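Local structure of rhamnogalacturonan endolyase YesW (Bacillus subtilis, 2ZUX) at residues P90-P95 and L525-T530; L12-T17 and A84-Q89; W308-S313 and G344-D349; D266-G271 and M284-Y289. The protein cleaves the rhamnogalacturonan backbone of plant cell-wall pectin by endo-type elimination, requiring calcium or manganese, and releases oligosaccharides. One frame throughout, in Å; residues are numbered along the deposited sequence.

Overall arrangement
Contacts 1 and 2 lie next to each other on one side of the chain's centre, each partly buried, and touch through Trp87, whose indole meets His92 and Thr529. Both are strand pairings: contact 2 is parallel, within the N-terminal sheet domain, and contact 1 is antiparallel and closes the propeller. Contacts 3 and 4 are buried on the opposite side, with centres about 11 Å apart. They share one sheet: contact 4 pairs its first two strands, whereas contact 3 packs its last strand against the following sheet. Hydrogen bonds therefore run through contacts 1, 2 and 4, with arginines packed against aromatic rings in 1 and 4, while contact 3 is bridged by apolar side chains beside a calcium ion.

Contact 1: residues P90-P95 and L525-T530; sequences PYHSVP and LRIYTT
The closure of the beta-propeller runs through the antiparallel pairing of Tyr91-Val94 with Leu525-Tyr528. Four backbone bonds link the strands; the shortest, Val94 N to Leu525 O at 2.7 Å, is nearly straight at 171°. On the face that carries Tyr91, the Arg526 chain lies extended over the phenol ring: CD sits above its centre, 3.6 Å from the Tyr91 centroid, and the guanidinium lies flat on the ring with planes 7° apart, an off-centre cation-pi contact. Tyr91 in turn sets its CB over the centre of the Tyr528 ring, 3.7 Å from the centroid. Here the early strand 91-95 adds itself to strand 524-528, some 430 residues on, the "Velcro" by which propellers commonly tie their two chain ends together. An arginine suits this partly exposed face because its stem packs while its tip stays polar: NH1 donates to Tyr528 OH (3.2 Å) and to Ser489 O, and a water joins NE to Ser93 OG. An alanine in place of Arg526 would probably bare the Tyr91 ring face and leave Ser489 O without this donor. On the other face, Val94 CG2 meets Ile527 CD1 at 4.0 Å.

Contact 2: residues L12-T17 and A84-Q89; sequences LVAVKT and ASVWAQ
Trp87 carries the largest share of the interface between Leu12-Thr17 and Ala84-Gln89, and both its backbone and its indole take part. Its N donates almost straight (176°) to Ala14 O at 2.8 Å, and its O accepts from Lys16 N at 3.1 Å, the alternating pattern of a parallel pair in which Trp87 lies beside Val15. The indole has Val13 and Val15 on one and the same face, each offset toward the rim. Val13 CG2, anti to its backbone N, presses in tightly, 3.4 Å from Trp87 CZ2, while Val15 CG2 stands 3.9 Å from Trp87 CE3. Branched valines suit this place, since each offers a methyl to the broad ring. An alanine at Trp87 would probably open a gap over these two methyls and leave the ring of His92 without the indole it meets.

Ala14 is small enough to fit beside Val86, its CB 4.2 Å from Val86 CG2, and its N reaches Ser85 O through a water. Lys16 sits at the exposed end. A bend at chi3 (79°) turns its CE toward the other segment, and NZ donates a hydrogen bond to Ala88 O at 3.0 Å; a second water links Lys16 O with Trp87 O.

Strands 13-17 and 76-87 form the one parallel pair of a mixed sheet. Strand 20-24 continues that sheet beyond 13-17 and strand 66-73 beyond 76-87, and Ile21 and Tyr67 from these two pack on Ala14 and Val86. On the Trp87 side, the loop residues Leu508 and Thr529 of the propeller domain lie against the valines.

Contact 3: residues W308-S313 and G344-D349; sequences WTLDSS and GSMAVD. With CA (calcium ion), chain K.
Asp311 OD1, one residue past the Leu310 that packs on Val348, takes two donors from the same face of its carboxylate: Ser313 OG at 2.7 Å and Ser313 N at 2.9 Å. The backbone bond makes an Asx turn, which shapes the chain as it leaves strand 303-311.

The contact itself is made by apolar side chains. Leu310, with CG anti to the backbone N (chi1 -179°), reaches tip to tip toward Val348, and its CD2 lies 3.6 Å from Val348 CG2. More loosely, Leu310 CD2 also meets Met346 CE, at 4.4 Å. Trp308 crosses Val348 at a slant, its CH2 4.1 Å from Val348 CG1, and its CZ2 lies 4.0 Å from Asp349 O. The two strand axes are 10.6 Å apart, so side chains and no backbone bonds span the gap: strand 303-311 ends one four-stranded propeller sheet, and strand 346-348 belongs to the next. Leucine, valine and methionine suit such a place because they fill it without needing polar partners.

At the far end the character changes. Asp349 OD1 binds a calcium ion at 2.4 Å, a site completed by Asp334, Asp336, Glu340 and His350. Trp308 NE1 donates to His350 O, and the chemistry thus implies a greasy seam between two sheets whose one end is tied, through the indole, to a residue that holds calcium.

Contact 4: residues D266-G271 and M284-Y289; sequences DRFLAG and MTRGYY
Phe268 faces Arg286, Leu269 faces Thr285 and Ala270 faces Met284 in the antiparallel hairpin of strands 268-273 and 281-286, the first two of a propeller sheet. Among backbone bonds, Gly287 N donates to Arg267 O (2.8 Å) and Thr285 N to Leu269 O (3.0 Å), whereas Leu269 N makes weak bonds to Thr285 O and OG1. Glycine suits position 287, where phi is 85° and a CB would jam against the carbonyl O of Arg286.

In the salt bridge, Arg286 NH2 meets Asp266 OD1 at 3.2 Å, nearly along its C-O axis, with carboxylate and guanidinium planes 31° apart. Arg286, its CG anti to the backbone N (chi1 -171°), runs extended beside the Phe268 ring, whose CZ lies over one face of the buried guanidinium. Glu229 and the carbonyls of Val265 and Pro249 bind it too.

Aromatic contacts gather round Arg267. Its CB sits over the Tyr288 face, 3.9 Å from the ring centroid, while its NE approaches the edge of the Tyr289 ring near the plane, 3.5 Å from Tyr289 CE2, and is itself bonded to Asn263. Tyr288 OH is hydrogen-bonded to ND1 of His326, a calcium ligand.

Among apolar side chains, Ala270 CB meets Met284 CE at 3.7 Å and Leu269 CG lies against Tyr288 CE2. Between the strands, one water accepts from Thr285 OG1 at 2.7 Å and donates to Arg267 O and Gly287 O.

Contact 1: residues P90-P95 and L525-T530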
loop_
_atom_site.group_PDB
_atom_site.type_symbol
_atom_site.label_atom_id
_atom_site.label_comp_id
_atom_site.label_asym_id
_atom_site.label_seq_id
_atom_site.Cartn_x
_atom_site.Cartn_y
_atom_site.Cartn_z
ATOM N N PRO A 90 11.722 19.810 6.926
ATOM C CA PRO A 90 11.306 19.191 5.645
ATOM C C PRO A 90 10.330 18.011 5.797
ATOM O O PRO A 90 9.788 17.511 4.803
ATOM C CB PRO A 90 12.628 18.720 5.027
ATOM C CG PRO A 90 13.708 19.454 5.777
ATOM C CD PRO A 90 13.171 19.667 7.154
ATOM N N TYR A 91 10.123 17.579 7.032
ATOM C CA TYR A 91 9.177 16.527 7.361
ATOM C C TYR A 91 8.267 16.997 8.482
ATOM O O TYR A 91 8.623 17.901 9.250
ATOM C CB TYR A 91 9.911 15.257 7.804
ATOM C CG TYR A 91 10.897 15.479 8.932
ATOM C CD1 TYR A 91 10.486 15.452 10.264
ATOM C CD2 TYR A 91 12.240 15.712 8.662
ATOM C CE1 TYR A 91 11.393 15.664 11.302
ATOM C CE2 TYR A 91 13.153 15.922 9.688
ATOM C CZ TYR A 91 12.718 15.891 11.000
ATOM O OH TYR A 91 13.624 16.096 12.020
ATOM N N HIS A 92 7.111 16.357 8.592
ATOM C CA HIS A 92 6.199 16.588 9.688
ATOM C C HIS A 92 6.267 15.390 10.632
ATOM O O HIS A 92 6.133 14.245 10.195
ATOM C CB HIS A 92 4.780 16.743 9.158
ATOM C CG HIS A 92 3.769 16.935 10.232
ATOM N ND1 HIS A 92 2.914 15.938 10.652
ATOM C CD2 HIS A 92 3.510 18.008 11.012
ATOM C CE1 HIS A 92 2.156 16.402 11.629
ATOM N NE2 HIS A 92 2.500 17.654 11.869
ATOM N N SER A 93 6.462 15.647 11.923
ATOM C CA SER A 93 6.551 14.584 12.921
ATOM C C SER A 93 5.220 14.289 13.584
ATOM O O SER A 93 4.533 15.191 14.055
ATOM C CB SER A 93 7.582 14.931 14.000
ATOM O OG SER A 93 8.879 14.981 13.444
ATOM N N VAL A 94 4.864 13.007 13.608
ATOM C CA VAL A 94 3.717 12.527 14.359
ATOM C C VAL A 94 4.271 11.778 15.565
ATOM O O VAL A 94 4.808 10.684 15.415
ATOM C CB VAL A 94 2.835 11.578 13.501
ATOM C CG1 VAL A 94 1.593 11.148 14.276
ATOM C CG2 VAL A 94 2.433 12.245 12.181
ATOM N N PRO A 95 4.185 12.379 16.772
ATOM C CA PRO A 95 4.697 11.678 17.948
ATOM C C PRO A 95 3.897 10.405 18.201
ATOM O O PRO A 95 2.682 10.385 17.996
ATOM C CB PRO A 95 4.474 12.679 19.087
ATOM C CG PRO A 95 3.393 13.582 18.600
ATOM C CD PRO A 95 3.608 13.692 17.119
ATOM N N LEU A 525 6.739 9.143 13.894
ATOM C CA LEU A 525 6.778 8.953 12.444
ATOM C C LEU A 525 7.068 10.299 11.798
ATOM O O LEU A 525 6.567 11.325 12.263
ATOM C CB LEU A 525 5.446 8.418 11.916
ATOM C CG LEU A 525 4.944 7.073 12.447
ATOM C CD1 LEU A 525 3.574 6.777 11.875
ATOM C CD2 LEU A 525 5.922 5.948 12.123
ATOM N N ARG A 526 7.872 10.296 10.743
ATOM C CA ARG A 526 8.154 11.506 9.988
ATOM C C ARG A 526 7.534 11.394 8.613
ATOM O O ARG A 526 7.757 10.404 7.914
ATOM C CB ARG A 526 9.657 11.705 9.832
ATOM C CG ARG A 526 10.412 11.963 11.123
ATOM C CD ARG A 526 11.858 12.200 10.791
ATOM N NE ARG A 526 12.681 12.448 11.967
ATOM C CZ ARG A 526 14.002 12.571 11.918
ATOM N NH1 ARG A 526 14.633 12.475 10.756
ATOM N NH2 ARG A 526 14.686 12.788 13.033
ATOM N N ILE A 527 6.756 12.406 8.233
ATOM C CA ILE A 527 6.159 12.447 6.906
ATOM C C ILE A 527 6.952 13.430 6.055
ATOM O O ILE A 527 6.944 14.631 6.333
ATOM C CB ILE A 527 4.688 12.900 6.949
ATOM C CG1 ILE A 527 3.891 12.088 7.984
ATOM C CG2 ILE A 527 4.070 12.800 5.547
ATOM C CD1 ILE A 527 2.441 12.546 8.148
ATOM N N TYR A 528 7.646 12.919 5.042
ATOM C CA TYR A 528 8.401 13.744 4.104
ATOM C C TYR A 528 7.536 14.018 2.883
ATOM O O TYR A 528 6.943 13.099 2.322
ATOM C CB TYR A 528 9.673 13.019 3.666
ATOM C CG TYR A 528 10.742 12.926 4.737
ATOM C CD1 TYR A 528 11.874 13.746 4.690
ATOM C CD2 TYR A 528 10.630 12.022 5.790
ATOM C CE1 TYR A 528 12.860 13.660 5.677
ATOM C CE2 TYR A 528 11.611 11.931 6.776
ATOM C CZ TYR A 528 12.712 12.753 6.708
ATOM O OH TYR A 528 13.677 12.652 7.695
ATOM N N THR A 529 7.451 15.283 2.486
ATOM C CA THR A 529 6.776 15.685 1.258
ATOM C C THR A 529 7.787 16.434 0.407
ATOM O O THR A 529 8.627 17.162 0.933
ATOM C CB THR A 529 5.503 16.534 1.535
ATOM O OG1 THR A 529 4.700 16.610 0.348
ATOM C CG2 THR A 529 5.839 17.954 2.009
ATOM N N THR A 530 7.734 16.247 -0.903
ATOM C CA THR A 530 8.709 16.887 -1.768
ATOM C C THR A 530 8.535 18.408 -1.827
ATOM O O THR A 530 7.415 18.925 -1.749
ATOM C CB THR A 530 8.702 16.281 -3.188
ATOM O OG1 THR A 530 9.887 16.700 -3.869
ATOM C CG2 THR A 530 7.476 16.711 -3.989
HETATM O O HOH W 1 10.796 17.874 2.331
HETATM O O HOH W 2 10.967 13.329 14.315
#

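Contact 2: residues L12-T17 and A84-Q89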
loop_
_atom_site.group_PDB
_atom_site.type_symbol
_atom_site.label_atom_id
_atom_site.label_comp_id
_atom_site.label_asym_id
_atom_site.label_seq_id
_atom_site.Cartn_x
_atom_site.Cartn_y
_atom_site.Cartn_z
ATOM N N LEU A 12 -3.737 20.757 1.368
ATOM C CA LEU A 12 -2.790 21.862 1.303
ATOM C C LEU A 12 -1.644 21.669 2.296
ATOM O O LEU A 12 -1.879 21.346 3.462
ATOM C CB LEU A 12 -3.510 23.199 1.544
ATOM C CG LEU A 12 -2.682 24.473 1.398
ATOM C CD1 LEU A 12 -2.186 24.638 -0.026
ATOM C CD2 LEU A 12 -3.527 25.672 1.805
ATOM N N VAL A 13 -0.418 21.850 1.816
ATOM C CA VAL A 13 0.780 21.754 2.646
ATOM C C VAL A 13 1.727 22.903 2.290
ATOM O O VAL A 13 1.791 23.323 1.131
ATOM C CB VAL A 13 1.470 20.355 2.496
ATOM C CG1 VAL A 13 2.165 20.205 1.150
ATOM C CG2 VAL A 13 2.452 20.103 3.628
ATOM N N ALA A 14 2.426 23.427 3.296
ATOM C CA ALA A 14 3.380 24.512 3.117
ATOM C C ALA A 14 4.639 24.169 3.887
ATOM O O ALA A 14 4.573 23.805 5.065
ATOM C CB ALA A 14 2.799 25.836 3.603
ATOM N N VAL A 15 5.777 24.253 3.209
ATOM C CA VAL A 15 7.036 23.784 3.767
ATOM C C VAL A 15 8.104 24.845 3.567
ATOM O O VAL A 15 8.297 25.345 2.455
ATOM C CB VAL A 15 7.498 22.455 3.107
ATOM C CG1 VAL A 15 8.781 21.934 3.759
ATOM C CG2 VAL A 15 6.402 21.386 3.167
ATOM N N LYS A 16 8.789 25.190 4.651
ATOM C CA LYS A 16 9.878 26.151 4.599
ATOM C C LYS A 16 11.074 25.570 3.846
ATOM O O LYS A 16 11.488 24.433 4.097
ATOM C CB LYS A 16 10.279 26.551 6.021
ATOM C CG LYS A 16 11.223 27.736 6.127
ATOM C CD LYS A 16 11.649 27.942 7.583
ATOM C CE LYS A 16 12.740 26.955 7.999
ATOM N NZ LYS A 16 12.722 26.604 9.451
ATOM N N THR A 17 11.603 26.355 2.910
ATOM C CA THR A 17 12.838 26.029 2.196
ATOM C C THR A 17 13.698 27.287 2.156
ATOM O O THR A 17 13.214 28.380 2.460
ATOM C CB THR A 17 12.577 25.571 0.738
ATOM O OG1 THR A 17 12.208 26.703 -0.063
ATOM C CG2 THR A 17 11.474 24.508 0.666
ATOM N N ALA A 84 -3.437 26.060 6.068
ATOM C CA ALA A 84 -2.195 25.320 6.274
ATOM C C ALA A 84 -1.127 26.196 6.909
ATOM O O ALA A 84 -0.854 27.298 6.438
ATOM C CB ALA A 84 -1.685 24.739 4.951
ATOM N N SER A 85 -0.520 25.702 7.982
ATOM C CA SER A 85 0.631 26.378 8.566
ATOM C C SER A 85 1.912 25.851 7.919
ATOM O O SER A 85 1.881 24.852 7.194
ATOM C CB SER A 85 0.658 26.194 10.087
ATOM O OG SER A 85 0.665 24.824 10.434
ATOM N N VAL A 86 3.029 26.527 8.169
ATOM C CA VAL A 86 4.300 26.201 7.521
ATOM C C VAL A 86 5.092 25.180 8.328
ATOM O O VAL A 86 5.348 25.380 9.525
ATOM C CB VAL A 86 5.172 27.471 7.308
ATOM C CG1 VAL A 86 6.548 27.115 6.771
ATOM C CG2 VAL A 86 4.478 28.455 6.370
ATOM N N TRP A 87 5.488 24.090 7.674
ATOM C CA TRP A 87 6.371 23.108 8.293
ATOM C C TRP A 87 7.753 23.708 8.467
ATOM O O TRP A 87 8.400 24.097 7.492
ATOM C CB TRP A 87 6.520 21.882 7.403
ATOM C CG TRP A 87 5.311 21.035 7.192
ATOM C CD1 TRP A 87 4.004 21.336 7.471
ATOM C CD2 TRP A 87 5.310 19.733 6.609
ATOM N NE1 TRP A 87 3.191 20.284 7.097
ATOM C CE2 TRP A 87 3.974 19.287 6.573
ATOM C CE3 TRP A 87 6.319 18.897 6.119
ATOM C CZ2 TRP A 87 3.619 18.035 6.055
ATOM C CZ3 TRP A 87 5.969 17.655 5.609
ATOM C CH2 TRP A 87 4.630 17.238 5.579
ATOM N N ALA A 88 8.216 23.743 9.710
ATOM C CA ALA A 88 9.523 24.307 10.015
ATOM C C ALA A 88 10.673 23.347 9.708
ATOM O O ALA A 88 11.839 23.751 9.710
ATOM C CB ALA A 88 9.573 24.756 11.462
ATOM N N GLN A 89 10.337 22.084 9.444
ATOM C CA GLN A 89 11.303 21.068 9.020
ATOM C C GLN A 89 10.818 20.457 7.697
ATOM O O GLN A 89 9.642 20.601 7.354
ATOM C CB GLN A 89 11.447 19.989 10.092
ATOM C CG GLN A 89 12.018 20.500 11.424
ATOM C CD GLN A 89 11.831 19.511 12.546
ATOM O OE1 GLN A 89 10.727 19.005 12.769
ATOM N NE2 GLN A 89 12.905 19.229 13.268
HETATM O O HOH W 3 1.359 22.665 5.918
HETATM O O HOH W 4 11.182 23.199 6.415
#

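Contact 3: residues W308-S313 and G344-D349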
loop_
_atom_site.group_PDB
_atom_site.type_symbol
_atom_site.label_atom_id
_atom_site.label_comp_id
_atom_site.label_asym_id
_atom_site.label_seq_id
_atom_site.Cartn_x
_atom_site.Cartn_y
_atom_site.Cartn_z
ATOM N N TRP A 308 -18.000 -15.004 -1.951
ATOM C CA TRP A 308 -17.520 -16.183 -2.664
ATOM C C TRP A 308 -16.262 -16.739 -2.041
ATOM O O TRP A 308 -15.627 -16.075 -1.218
ATOM C CB TRP A 308 -17.307 -15.902 -4.161
ATOM C CG TRP A 308 -16.462 -14.706 -4.581
ATOM C CD1 TRP A 308 -16.919 -13.587 -5.211
ATOM C CD2 TRP A 308 -15.023 -14.552 -4.500
ATOM N NE1 TRP A 308 -15.881 -12.744 -5.513
ATOM C CE2 TRP A 308 -14.709 -13.306 -5.088
ATOM C CE3 TRP A 308 -13.978 -15.342 -3.991
ATOM C CZ2 TRP A 308 -13.397 -12.820 -5.169
ATOM C CZ3 TRP A 308 -12.667 -14.849 -4.074
ATOM C CH2 TRP A 308 -12.395 -13.603 -4.658
ATOM N N THR A 309 -15.922 -17.956 -2.454
ATOM C CA THR A 309 -14.712 -18.658 -2.055
ATOM C C THR A 309 -14.064 -19.266 -3.295
ATOM O O THR A 309 -14.757 -19.847 -4.129
ATOM C CB THR A 309 -15.054 -19.805 -1.080
ATOM O OG1 THR A 309 -15.668 -19.266 0.092
ATOM C CG2 THR A 309 -13.806 -20.584 -0.660
ATOM N N LEU A 310 -12.748 -19.107 -3.434
ATOM C CA LEU A 310 -11.961 -19.913 -4.364
ATOM C C LEU A 310 -11.080 -20.829 -3.528
ATOM O O LEU A 310 -10.357 -20.365 -2.647
ATOM C CB LEU A 310 -11.101 -19.049 -5.286
ATOM C CG LEU A 310 -10.271 -19.859 -6.295
ATOM C CD1 LEU A 310 -11.149 -20.710 -7.212
ATOM C CD2 LEU A 310 -9.412 -18.944 -7.123
ATOM N N ASP A 311 -11.149 -22.127 -3.799
ATOM C CA ASP A 311 -10.429 -23.124 -3.029
ATOM C C ASP A 311 -9.712 -24.055 -4.001
ATOM O O ASP A 311 -10.363 -24.789 -4.747
ATOM C CB ASP A 311 -11.432 -23.885 -2.151
ATOM C CG ASP A 311 -10.788 -24.937 -1.260
ATOM O OD1 ASP A 311 -9.603 -25.287 -1.434
ATOM O OD2 ASP A 311 -11.506 -25.432 -0.365
ATOM N N SER A 312 -8.381 -24.015 -4.020
ATOM C CA SER A 312 -7.615 -24.824 -4.967
ATOM C C SER A 312 -7.790 -26.329 -4.753
ATOM O O SER A 312 -7.512 -27.116 -5.660
ATOM C CB SER A 312 -6.133 -24.459 -4.910
ATOM O OG SER A 312 -5.552 -24.849 -3.679
ATOM N N SER A 313 -8.246 -26.724 -3.563
ATOM C CA SER A 313 -8.397 -28.142 -3.220
ATOM C C SER A 313 -9.687 -28.744 -3.772
ATOM O O SER A 313 -9.870 -29.960 -3.722
ATOM C CB SER A 313 -8.301 -28.352 -1.705
ATOM O OG SER A 313 -9.478 -27.932 -1.041
ATOM N N GLY A 344 0.034 -13.387 -7.559
ATOM C CA GLY A 344 1.298 -13.940 -8.029
ATOM C C GLY A 344 1.178 -14.385 -9.473
ATOM O O GLY A 344 0.917 -13.566 -10.357
ATOM N N SER A 345 1.370 -15.683 -9.707
ATOM C CA SER A 345 1.356 -16.247 -11.056
ATOM C C SER A 345 -0.039 -16.610 -11.547
ATOM O O SER A 345 -0.202 -17.096 -12.670
ATOM C CB SER A 345 2.259 -17.479 -11.103
ATOM O OG SER A 345 3.608 -17.100 -10.890
ATOM N N MET A 346 -1.046 -16.390 -10.712
ATOM C CA MET A 346 -2.422 -16.661 -11.124
ATOM C C MET A 346 -3.294 -15.417 -10.976
ATOM O O MET A 346 -2.870 -14.410 -10.392
ATOM C CB MET A 346 -2.996 -17.843 -10.338
ATOM C CG MET A 346 -3.353 -17.500 -8.915
ATOM S SD MET A 346 -3.718 -18.963 -7.954
ATOM C CE MET A 346 -5.060 -18.387 -6.906
ATOM N N ALA A 347 -4.505 -15.484 -11.513
ATOM C CA ALA A 347 -5.445 -14.383 -11.386
ATOM C C ALA A 347 -6.817 -14.945 -11.099
ATOM O O ALA A 347 -7.159 -16.048 -11.568
ATOM C CB ALA A 347 -5.469 -13.534 -12.632
ATOM N N VAL A 348 -7.591 -14.187 -10.324
ATOM C CA VAL A 348 -8.925 -14.573 -9.891
ATOM C C VAL A 348 -9.887 -13.482 -10.331
ATOM O O VAL A 348 -9.619 -12.296 -10.138
ATOM C CB VAL A 348 -8.970 -14.755 -8.356
ATOM C CG1 VAL A 348 -10.373 -15.154 -7.874
ATOM C CG2 VAL A 348 -7.940 -15.786 -7.918
ATOM N N ASP A 349 -11.007 -13.901 -10.919
ATOM C CA ASP A 349 -12.012 -12.979 -11.442
ATOM C C ASP A 349 -12.826 -12.345 -10.321
ATOM O O ASP A 349 -12.770 -12.784 -9.169
ATOM C CB ASP A 349 -12.916 -13.735 -12.421
ATOM C CG ASP A 349 -13.473 -12.859 -13.522
ATOM O OD1 ASP A 349 -13.267 -11.626 -13.531
ATOM O OD2 ASP A 349 -14.131 -13.441 -14.413
HETATM CA CA CA K . -14.162 -9.704 -14.554
#

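Contact 4: residues D266-G271 and M284-Y289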
loop_
_atom_site.group_PDB
_atom_site.type_symbol
_atom_site.label_atom_id
_atom_site.label_comp_id
_atom_site.label_asym_id
_atom_site.label_seq_id
_atom_site.Cartn_x
_atom_site.Cartn_y
_atom_site.Cartn_z
ATOM N N ASP A 266 -0.291 -20.616 7.609
ATOM C CA ASP A 266 -0.413 -19.268 8.139
ATOM C C ASP A 266 0.182 -18.223 7.202
ATOM O O ASP A 266 0.745 -17.218 7.641
ATOM C CB ASP A 266 0.214 -19.195 9.535
ATOM C CG ASP A 266 -0.680 -19.782 10.617
ATOM O OD1 ASP A 266 -1.875 -20.044 10.352
ATOM O OD2 ASP A 266 -0.155 -19.982 11.738
ATOM N N ARG A 267 0.019 -18.454 5.901
ATOM C CA ARG A 267 0.484 -17.517 4.885
ATOM C C ARG A 267 -0.691 -16.687 4.409
ATOM O O ARG A 267 -1.473 -17.123 3.563
ATOM C CB ARG A 267 1.144 -18.270 3.726
ATOM C CG ARG A 267 2.433 -18.988 4.129
ATOM C CD ARG A 267 3.528 -17.993 4.461
ATOM N NE ARG A 267 4.789 -18.681 4.698
ATOM C CZ ARG A 267 5.981 -18.120 4.548
ATOM N NH1 ARG A 267 6.085 -16.864 4.142
ATOM N NH2 ARG A 267 7.078 -18.832 4.777
ATOM N N PHE A 268 -0.829 -15.493 4.970
ATOM C CA PHE A 268 -2.004 -14.658 4.716
ATOM C C PHE A 268 -1.698 -13.487 3.805
ATOM O O PHE A 268 -0.602 -12.913 3.856
ATOM C CB PHE A 268 -2.560 -14.118 6.039
ATOM C CG PHE A 268 -3.009 -15.190 6.985
ATOM C CD1 PHE A 268 -4.251 -15.797 6.821
ATOM C CD2 PHE A 268 -2.181 -15.617 8.014
ATOM C CE1 PHE A 268 -4.681 -16.799 7.697
ATOM C CE2 PHE A 268 -2.591 -16.612 8.892
ATOM C CZ PHE A 268 -3.836 -17.216 8.724
ATOM N N LEU A 269 -2.698 -13.123 3.001
ATOM C CA LEU A 269 -2.729 -11.849 2.278
ATOM C C LEU A 269 -4.133 -11.276 2.419
ATOM O O LEU A 269 -5.038 -11.940 2.935
ATOM C CB LEU A 269 -2.343 -12.019 0.801
ATOM C CG LEU A 269 -0.994 -12.669 0.500
ATOM C CD1 LEU A 269 -0.911 -13.028 -0.982
ATOM C CD2 LEU A 269 0.143 -11.745 0.925
ATOM N N ALA A 270 -4.313 -10.031 2.001
ATOM C CA ALA A 270 -5.621 -9.397 2.072
ATOM C C ALA A 270 -5.646 -8.247 1.103
ATOM O O ALA A 270 -4.598 -7.760 0.665
ATOM C CB ALA A 270 -5.927 -8.908 3.501
ATOM N N GLY A 271 -6.849 -7.798 0.764
ATOM C CA GLY A 271 -6.996 -6.680 -0.139
ATOM C C GLY A 271 -8.369 -6.054 -0.094
ATOM O O GLY A 271 -9.302 -6.608 0.493
ATOM N N MET A 284 -9.824 -11.770 1.884
ATOM C CA MET A 284 -8.903 -12.443 2.804
ATOM C C MET A 284 -8.427 -13.709 2.112
ATOM O O MET A 284 -9.248 -14.482 1.594
ATOM C CB MET A 284 -9.600 -12.822 4.115
ATOM C CG MET A 284 -9.967 -11.646 4.996
ATOM S SD MET A 284 -8.498 -10.930 5.828
ATOM C CE MET A 284 -8.935 -9.219 5.649
ATOM N N THR A 285 -7.113 -13.926 2.100
ATOM C CA THR A 285 -6.552 -15.124 1.485
ATOM C C THR A 285 -5.711 -15.927 2.465
ATOM O O THR A 285 -5.226 -15.405 3.488
ATOM C CB THR A 285 -5.709 -14.808 0.228
ATOM O OG1 THR A 285 -4.408 -14.355 0.614
ATOM C CG2 THR A 285 -6.358 -13.720 -0.598
ATOM N N ARG A 286 -5.519 -17.198 2.149
ATOM C CA ARG A 286 -4.745 -18.086 3.007
ATOM C C ARG A 286 -4.070 -19.103 2.126
ATOM O O ARG A 286 -4.718 -19.716 1.272
ATOM C CB ARG A 286 -5.653 -18.780 4.026
ATOM C CG ARG A 286 -4.921 -19.564 5.113
ATOM C CD ARG A 286 -5.873 -20.050 6.177
ATOM N NE ARG A 286 -5.157 -20.333 7.416
ATOM C CZ ARG A 286 -5.700 -20.291 8.629
ATOM N NH1 ARG A 286 -6.994 -20.023 8.782
ATOM N NH2 ARG A 286 -4.937 -20.526 9.694
ATOM N N GLY A 287 -2.774 -19.280 2.335
ATOM C CA GLY A 287 -1.981 -20.210 1.548
ATOM C C GLY A 287 -1.460 -19.621 0.254
ATOM O O GLY A 287 -2.076 -18.734 -0.346
ATOM N N TYR A 288 -0.319 -20.137 -0.184
ATOM C CA TYR A 288 0.121 -19.933 -1.557
ATOM C C TYR A 288 1.126 -20.942 -2.069
ATOM O O TYR A 288 1.165 -21.192 -3.267
ATOM C CB TYR A 288 0.579 -18.504 -1.869
ATOM C CG TYR A 288 1.351 -17.760 -0.813
ATOM C CD1 TYR A 288 2.696 -18.034 -0.563
ATOM C CD2 TYR A 288 0.751 -16.707 -0.122
ATOM C CE1 TYR A 288 3.406 -17.311 0.394
ATOM C CE2 TYR A 288 1.451 -15.974 0.825
ATOM C CZ TYR A 288 2.778 -16.282 1.075
ATOM O OH TYR A 288 3.467 -15.554 2.017
ATOM N N TYR A 289 1.915 -21.554 -1.188
ATOM C CA TYR A 289 2.896 -22.536 -1.658
ATOM C C TYR A 289 2.252 -23.794 -2.222
ATOM O O TYR A 289 2.797 -24.405 -3.150
ATOM C CB TYR A 289 3.836 -22.926 -0.531
ATOM C CG TYR A 289 4.717 -21.804 -0.057
ATOM C CD1 TYR A 289 5.799 -21.381 -0.824
ATOM C CD2 TYR A 289 4.477 -21.161 1.161
ATOM C CE1 TYR A 289 6.626 -20.354 -0.395
ATOM C CE2 TYR A 289 5.301 -20.137 1.598
ATOM C CZ TYR A 289 6.374 -19.740 0.820
ATOM O OH TYR A 289 7.186 -18.721 1.273
HETATM O O HOH W 5 -2.563 -16.271 1.013
HETATM O O HOH W 6 2.016 -14.005 3.577
HETATM O O HOH W 7 -6.046 -13.292 5.203
#